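Local coordinates for hypothetical protein, similar to alpha-acetolactate decarboxylase (Staphylococcus aureus subsp. aureus, PDB 1XV2), which probably catalyses the decarboxylation of alpha-acetolactate to acetoin and carries a bound zinc ion, at residues A[8-13]-A[74-79]; A[114-119]-A[199-204]. All blocks are in the same frame, centred on the assembly; numbering follows the deposited sequence.

Interaction 1 (A[8-13]-A[74-79]); sequences LYQHGT and VPYASI
Gln-10 holds CG anti to its backbone N (chi1 -175°) and runs on extended, while Tyr-76 from the other segment also sets CG anti to N (chi1 178°), so that amide and phenol meet on one face of the antiparallel pair that strands 7-11 and 77-80 form in the mixed sheet. Ser-78, its OG turned beside its own backbone N, completes the group. The ladder beneath is regular: Tyr-9 and Ile-79 exchange two backbone bonds, Tyr-9 N to Ile-79 O 2.9 Å and Ile-79 N to Tyr-9 O 2.8 Å, and His-11 and Ala-77 do the same. Between them Gln-10 and Ser-78 form a non-hydrogen-bonded pair, which brings their side chains close enough to join. The opposite face carries Tyr-9, His-11, Ala-77 and Ile-79. There CG2 of Ile-79 lies obliquely against the Tyr-9 ring, 4.0 Å from CD2, and Leu-31 of helix 28-32 packs on both and on the small Ala-77. His-11 uses both ring nitrogens, NE2 with Thr-25 and ND1 with His-211, which fixes its rotation. Past the ladder, Gly-12 takes a positive phi, and a CB there would strike Pro-75 O, so glycine suits the turn. Thr-13 follows as the N-cap of helix 14-18, its backbone C over one face of the Tyr-76 ring. A long amide suits position 10 because its two ends do different work in a buried place: NE2 is held by Val-170 O and Gln-210 OE1, whereas the carbonyl faces the partner strand. Gln-10 CD lies at the edge of the phenol ring, the amide plane turned 73° from it. Tyr-76 OH makes a weak bond to Gln-10 OE1 (2.8 Å), but Ser-78 OG donates to Gln-10 OE1 over 3.0 Å, in the carbonyl plane on a lone pair.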
loop_
_atom_site.group_PDB
_atom_site.type_symbol
_atom_site.label_atom_id
_atom_site.label_comp_id
_atom_site.label_asym_id
_atom_site.label_seq_id
_atom_site.Cartn_x
_atom_site.Cartn_y
_atom_site.Cartn_z
ATOM N N LEU A 8 -3.115 -6.698 8.384
ATOM C CA LEU A 8 -1.852 -7.247 7.916
ATOM C C LEU A 8 -0.827 -6.134 8.085
ATOM O O LEU A 8 -1.000 -5.044 7.546
ATOM C CB LEU A 8 -1.941 -7.648 6.443
ATOM C CG LEU A 8 -0.612 -8.004 5.771
ATOM C CD1 LEU A 8 0.118 -9.048 6.592
ATOM C CD2 LEU A 8 -0.870 -8.518 4.365
ATOM N N TYR A 9 0.231 -6.409 8.834
ATOM C CA TYR A 9 1.272 -5.417 9.074
ATOM C C TYR A 9 2.499 -5.671 8.213
ATOM O O TYR A 9 3.003 -6.790 8.143
ATOM C CB TYR A 9 1.693 -5.437 10.544
ATOM C CG TYR A 9 2.751 -4.412 10.896
ATOM C CD1 TYR A 9 2.399 -3.094 11.199
ATOM C CD2 TYR A 9 4.101 -4.764 10.946
ATOM C CE1 TYR A 9 3.369 -2.152 11.550
ATOM C CE2 TYR A 9 5.078 -3.832 11.294
ATOM C CZ TYR A 9 4.703 -2.530 11.599
ATOM O OH TYR A 9 5.660 -1.612 11.968
ATOM N N GLN A 10 2.989 -4.625 7.561
ATOM C CA GLN A 10 4.172 -4.768 6.735
ATOM C C GLN A 10 5.178 -3.661 7.024
ATOM O O GLN A 10 4.828 -2.480 7.085
ATOM C CB GLN A 10 3.797 -4.776 5.247
ATOM C CG GLN A 10 4.974 -5.052 4.318
ATOM C CD GLN A 10 4.552 -5.432 2.902
ATOM O OE1 GLN A 10 4.229 -6.588 2.624
ATOM N NE2 GLN A 10 4.552 -4.455 2.003
ATOM N N HIS A 11 6.426 -4.057 7.234
ATOM C CA HIS A 11 7.494 -3.104 7.489
ATOM C C HIS A 11 8.348 -3.088 6.233
ATOM O O HIS A 11 8.939 -4.105 5.864
ATOM C CB HIS A 11 8.347 -3.528 8.685
ATOM C CG HIS A 11 9.547 -2.658 8.897
ATOM N ND1 HIS A 11 9.464 -1.392 9.439
ATOM C CD2 HIS A 11 10.849 -2.844 8.573
ATOM C CE1 HIS A 11 10.663 -0.837 9.437
ATOM N NE2 HIS A 11 11.520 -1.696 8.916
ATOM N N GLY A 12 8.412 -1.935 5.577
ATOM C CA GLY A 12 9.182 -1.841 4.351
ATOM C C GLY A 12 8.380 -2.502 3.251
ATOM O O GLY A 12 7.256 -2.955 3.491
ATOM N N THR A 13 8.941 -2.568 2.048
ATOM C CA THR A 13 8.238 -3.175 0.920
ATOM C C THR A 13 9.146 -4.094 0.109
ATOM O O THR A 13 10.369 -4.029 0.214
ATOM C CB THR A 13 7.668 -2.093 -0.020
ATOM O OG1 THR A 13 8.745 -1.321 -0.561
ATOM C CG2 THR A 13 6.735 -1.164 0.737
ATOM N N VAL A 74 15.574 -6.227 10.632
ATOM C CA VAL A 74 15.003 -6.685 9.366
ATOM C C VAL A 74 14.738 -5.503 8.433
ATOM O O VAL A 74 14.340 -4.429 8.875
ATOM C CB VAL A 74 13.671 -7.442 9.596
ATOM C CG1 VAL A 74 13.900 -8.616 10.531
ATOM C CG2 VAL A 74 12.627 -6.505 10.174
ATOM N N PRO A 75 14.971 -5.688 7.125
ATOM C CA PRO A 75 14.754 -4.634 6.129
ATOM C C PRO A 75 13.362 -4.715 5.504
ATOM O O PRO A 75 12.872 -3.739 4.931
ATOM C CB PRO A 75 15.850 -4.909 5.115
ATOM C CG PRO A 75 15.850 -6.403 5.074
ATOM C CD PRO A 75 15.752 -6.795 6.542
ATOM N N TYR A 76 12.739 -5.888 5.619
ATOM C CA TYR A 76 11.407 -6.137 5.073
ATOM C C TYR A 76 10.726 -7.292 5.800
ATOM O O TYR A 76 11.284 -8.379 5.912
ATOM C CB TYR A 76 11.494 -6.459 3.578
ATOM C CG TYR A 76 10.152 -6.775 2.946
ATOM C CD1 TYR A 76 9.045 -5.959 3.172
ATOM C CD2 TYR A 76 9.994 -7.881 2.113
ATOM C CE1 TYR A 76 7.813 -6.234 2.588
ATOM C CE2 TYR A 76 8.763 -8.166 1.519
ATOM C CZ TYR A 76 7.678 -7.339 1.763
ATOM O OH TYR A 76 6.456 -7.611 1.185
ATOM N N ALA A 77 9.513 -7.055 6.281
ATOM C CA ALA A 77 8.773 -8.078 7.011
ATOM C C ALA A 77 7.262 -7.907 6.897
ATOM O O ALA A 77 6.763 -6.792 6.781
ATOM C CB ALA A 77 9.175 -8.047 8.481
ATOM N N SER A 78 6.548 -9.029 6.931
ATOM C CA SER A 78 5.091 -9.040 6.874
ATOM C C SER A 78 4.639 -9.923 8.027
ATOM O O SER A 78 5.130 -11.045 8.177
ATOM C CB SER A 78 4.605 -9.632 5.549
ATOM O OG SER A 78 5.076 -8.870 4.450
ATOM N N ILE A 79 3.712 -9.431 8.845
ATOM C CA ILE A 79 3.252 -10.212 9.989
ATOM C C ILE A 79 1.796 -9.932 10.356
ATOM O O ILE A 79 1.235 -8.906 9.984
ATOM C CB ILE A 79 4.144 -9.937 11.220
ATOM C CG1 ILE A 79 4.057 -11.102 12.204
ATOM C CG2 ILE A 79 3.706 -8.643 11.902
ATOM C CD1 ILE A 79 5.073 -11.023 13.337
#

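Interaction 2 (A[114-119]-A[199-204])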
loop_
_atom_site.group_PDB
_atom_site.type_symbol
_atom_site.label_atom_id
_atom_site.label_comp_id
_atom_site.label_asym_id
_atom_site.label_seq_id
_atom_site.Cartn_x
_atom_site.Cartn_y
_atom_site.Cartn_z
ATOM N N ALA A 114 -3.932 -14.131 4.574
ATOM C CA ALA A 114 -2.856 -14.894 5.177
ATOM C C ALA A 114 -3.216 -16.369 5.108
ATOM O O ALA A 114 -4.389 -16.729 5.164
ATOM C CB ALA A 114 -2.664 -14.470 6.627
ATOM N N VAL A 115 -2.205 -17.221 4.985
ATOM C CA VAL A 115 -2.443 -18.652 4.921
ATOM C C VAL A 115 -1.504 -19.423 5.823
ATOM O O VAL A 115 -0.386 -18.992 6.113
ATOM C CB VAL A 115 -2.269 -19.206 3.490
ATOM C CG1 VAL A 115 -3.215 -18.499 2.542
ATOM C CG2 VAL A 115 -0.829 -19.041 3.039
ATOM N N LYS A 116 -1.981 -20.576 6.265
ATOM C CA LYS A 116 -1.203 -21.457 7.109
ATOM C C LYS A 116 -1.541 -22.855 6.626
ATOM O O LYS A 116 -2.708 -23.246 6.602
ATOM C CB LYS A 116 -1.591 -21.290 8.580
ATOM C CG LYS A 116 -0.686 -22.065 9.522
ATOM C CD LYS A 116 -0.989 -21.780 10.983
ATOM C CE LYS A 116 0.002 -22.503 11.883
ATOM N NZ LYS A 116 -0.211 -22.208 13.328
ATOM N N ILE A 117 -0.517 -23.588 6.209
ATOM C CA ILE A 117 -0.679 -24.945 5.707
ATOM C C ILE A 117 0.202 -25.840 6.563
ATOM O O ILE A 117 1.425 -25.772 6.474
ATOM C CB ILE A 117 -0.228 -25.035 4.235
ATOM C CG1 ILE A 117 -1.012 -24.022 3.396
ATOM C CG2 ILE A 117 -0.427 -26.453 3.712
ATOM C CD1 ILE A 117 -0.459 -23.804 2.003
ATOM N N TYR A 118 -0.420 -26.669 7.399
ATOM C CA TYR A 118 0.331 -27.549 8.290
ATOM C C TYR A 118 0.008 -29.028 8.115
ATOM O O TYR A 118 -1.155 -29.407 7.998
ATOM C CB TYR A 118 0.081 -27.169 9.752
ATOM C CG TYR A 118 0.783 -28.107 10.704
ATOM C CD1 TYR A 118 2.161 -28.020 10.904
ATOM C CD2 TYR A 118 0.088 -29.150 11.320
ATOM C CE1 TYR A 118 2.836 -28.955 11.685
ATOM C CE2 TYR A 118 0.753 -30.093 12.101
ATOM C CZ TYR A 118 2.126 -29.991 12.276
ATOM O OH TYR A 118 2.795 -30.944 13.015
ATOM N N GLY A 119 1.046 -29.856 8.128
ATOM C CA GLY A 119 0.864 -31.289 7.975
ATOM C C GLY A 119 2.080 -31.933 7.338
ATOM O O GLY A 119 3.210 -31.491 7.558
ATOM N N VAL A 199 -3.706 -29.323 6.603
ATOM C CA VAL A 199 -4.878 -28.534 6.956
ATOM C C VAL A 199 -4.540 -27.110 6.522
ATOM O O VAL A 199 -3.437 -26.628 6.780
ATOM C CB VAL A 199 -5.141 -28.543 8.481
ATOM C CG1 VAL A 199 -6.277 -27.582 8.821
ATOM C CG2 VAL A 199 -5.484 -29.951 8.939
ATOM N N VAL A 200 -5.475 -26.452 5.851
ATOM C CA VAL A 200 -5.254 -25.090 5.389
ATOM C C VAL A 200 -6.111 -24.091 6.158
ATOM O O VAL A 200 -7.328 -24.261 6.275
ATOM C CB VAL A 200 -5.581 -24.941 3.883
ATOM C CG1 VAL A 200 -5.324 -23.509 3.434
ATOM C CG2 VAL A 200 -4.744 -25.920 3.061
ATOM N N GLU A 201 -5.464 -23.052 6.674
ATOM C CA GLU A 201 -6.155 -21.996 7.407
ATOM C C GLU A 201 -5.964 -20.685 6.655
ATOM O O GLU A 201 -4.852 -20.350 6.239
ATOM C CB GLU A 201 -5.595 -21.868 8.824
ATOM C CG GLU A 201 -5.959 -23.023 9.734
ATOM C CD GLU A 201 -5.229 -22.964 11.059
ATOM O OE1 GLU A 201 -3.995 -23.163 11.068
ATOM O OE2 GLU A 201 -5.885 -22.714 12.089
ATOM N N ILE A 202 -7.053 -19.948 6.473
ATOM C CA ILE A 202 -7.000 -18.677 5.765
ATOM C C ILE A 202 -7.566 -17.547 6.616
ATOM O O ILE A 202 -8.439 -17.765 7.462
ATOM C CB ILE A 202 -7.815 -18.730 4.455
ATOM C CG1 ILE A 202 -7.329 -19.879 3.576
ATOM C CG2 ILE A 202 -7.670 -17.418 3.697
ATOM C CD1 ILE A 202 -8.110 -20.024 2.281
ATOM N N GLN A 203 -7.056 -16.341 6.388
ATOM C CA GLN A 203 -7.526 -15.154 7.087
ATOM C C GLN A 203 -7.573 -14.018 6.072
ATOM O O GLN A 203 -6.568 -13.710 5.432
ATOM C CB GLN A 203 -6.589 -14.782 8.235
ATOM C CG GLN A 203 -7.065 -13.561 9.015
ATOM C CD GLN A 203 -6.111 -13.144 10.117
ATOM O OE1 GLN A 203 -6.419 -12.256 10.911
ATOM N NE2 GLN A 203 -4.944 -13.777 10.168
ATOM N N ASN A 204 -8.744 -13.407 5.919
ATOM C CA ASN A 204 -8.915 -12.308 4.978
ATOM C C ASN A 204 -8.733 -10.982 5.715
ATOM O O ASN A 204 -9.293 -10.783 6.790
ATOM C CB ASN A 204 -10.305 -12.385 4.343
ATOM C CG ASN A 204 -10.590 -13.751 3.738
ATOM O OD1 ASN A 204 -9.959 -14.158 2.760
ATOM N ND2 ASN A 204 -11.537 -14.470 4.327
#
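Two neighbouring strands of the large, curled antiparallel sheet, 113-118 and 198-204, lie edge to edge here, their short axes 4.7 Å apart and nearly antiparallel. Three hydrogen-bonded pairs, Ala-114 with Gln-203, Lys-116 with Glu-201 and Tyr-118 with Val-199, each exchange two backbone bonds. The central one is tight and straight on one side, Glu-201 N to Lys-116 O at 2.8 Å with 166° at the hydrogen, and more bent on the other, 143° from Lys-116 N to Glu-201 O. In the intervening non-hydrogen-bonded pairs the alpha hydrogens point at carbonyls, as from Val-115 CA to Glu-201 O at 3.2 Å. Successive side chains point to opposite faces, and the two faces differ. Branched aliphatics, Val-115, Ile-117, Val-200 and Ile-202, line the face that helix 95-105 covers: Ile-102 of that helix rests on Val-115, Ile-117 and Ile-202, and beta-branched side chains suit both the extended backbone and the buried, apolar interface. The other face holds Ala-114, Lys-116, Tyr-118, Val-199, Glu-201 and Gln-203. There Lys-116, fully extended with CG anti to the backbone N (chi1 -173°), runs alongside Glu-201, whose CG turns beside its own N, and the two side chains point the same way. What touches is the aliphatic stem of the lysine: its CD sits 3.3 Å from Glu-201 OE1. The ammonium overshoots, leaving Lys-116 NZ 4.5 Å from Glu-201 OE1, too far for a salt bridge though near enough that each charge should favour the other's ionised state; Asp-53 OD1 makes a long, weak ion pair with NZ. Tyr-118 swings its phenol away from Val-199, and its OH bonds to Asp-182 and Arg-155. Neighbouring strands flank the pair, 154-163 bonding to Val-115 and Ile-117, and 86-94 bonding to Val-200 through Phe-88.

Overall arrangement
Interaction 1 lies in the mixed sheet and interaction 2 in the large curled one. Their centres are 19 Å apart and their nearest atoms about 6 Å, without touching. The chain passes between the sheets twice: strand 77-80 leads on to 86-94, and strand 198-204 to 207-211, which lies beside 7-11. Phe-205, on that second connection, packs against both Leu-8 and Ala-114. The zinc ion, bound by His-176, His-178 and His-189 of the curled sheet, is about 7 Å from the side chain of Tyr-76 but about 12 Å from that of Val-115, so 74-79 is nearer the probable active site than 114-119.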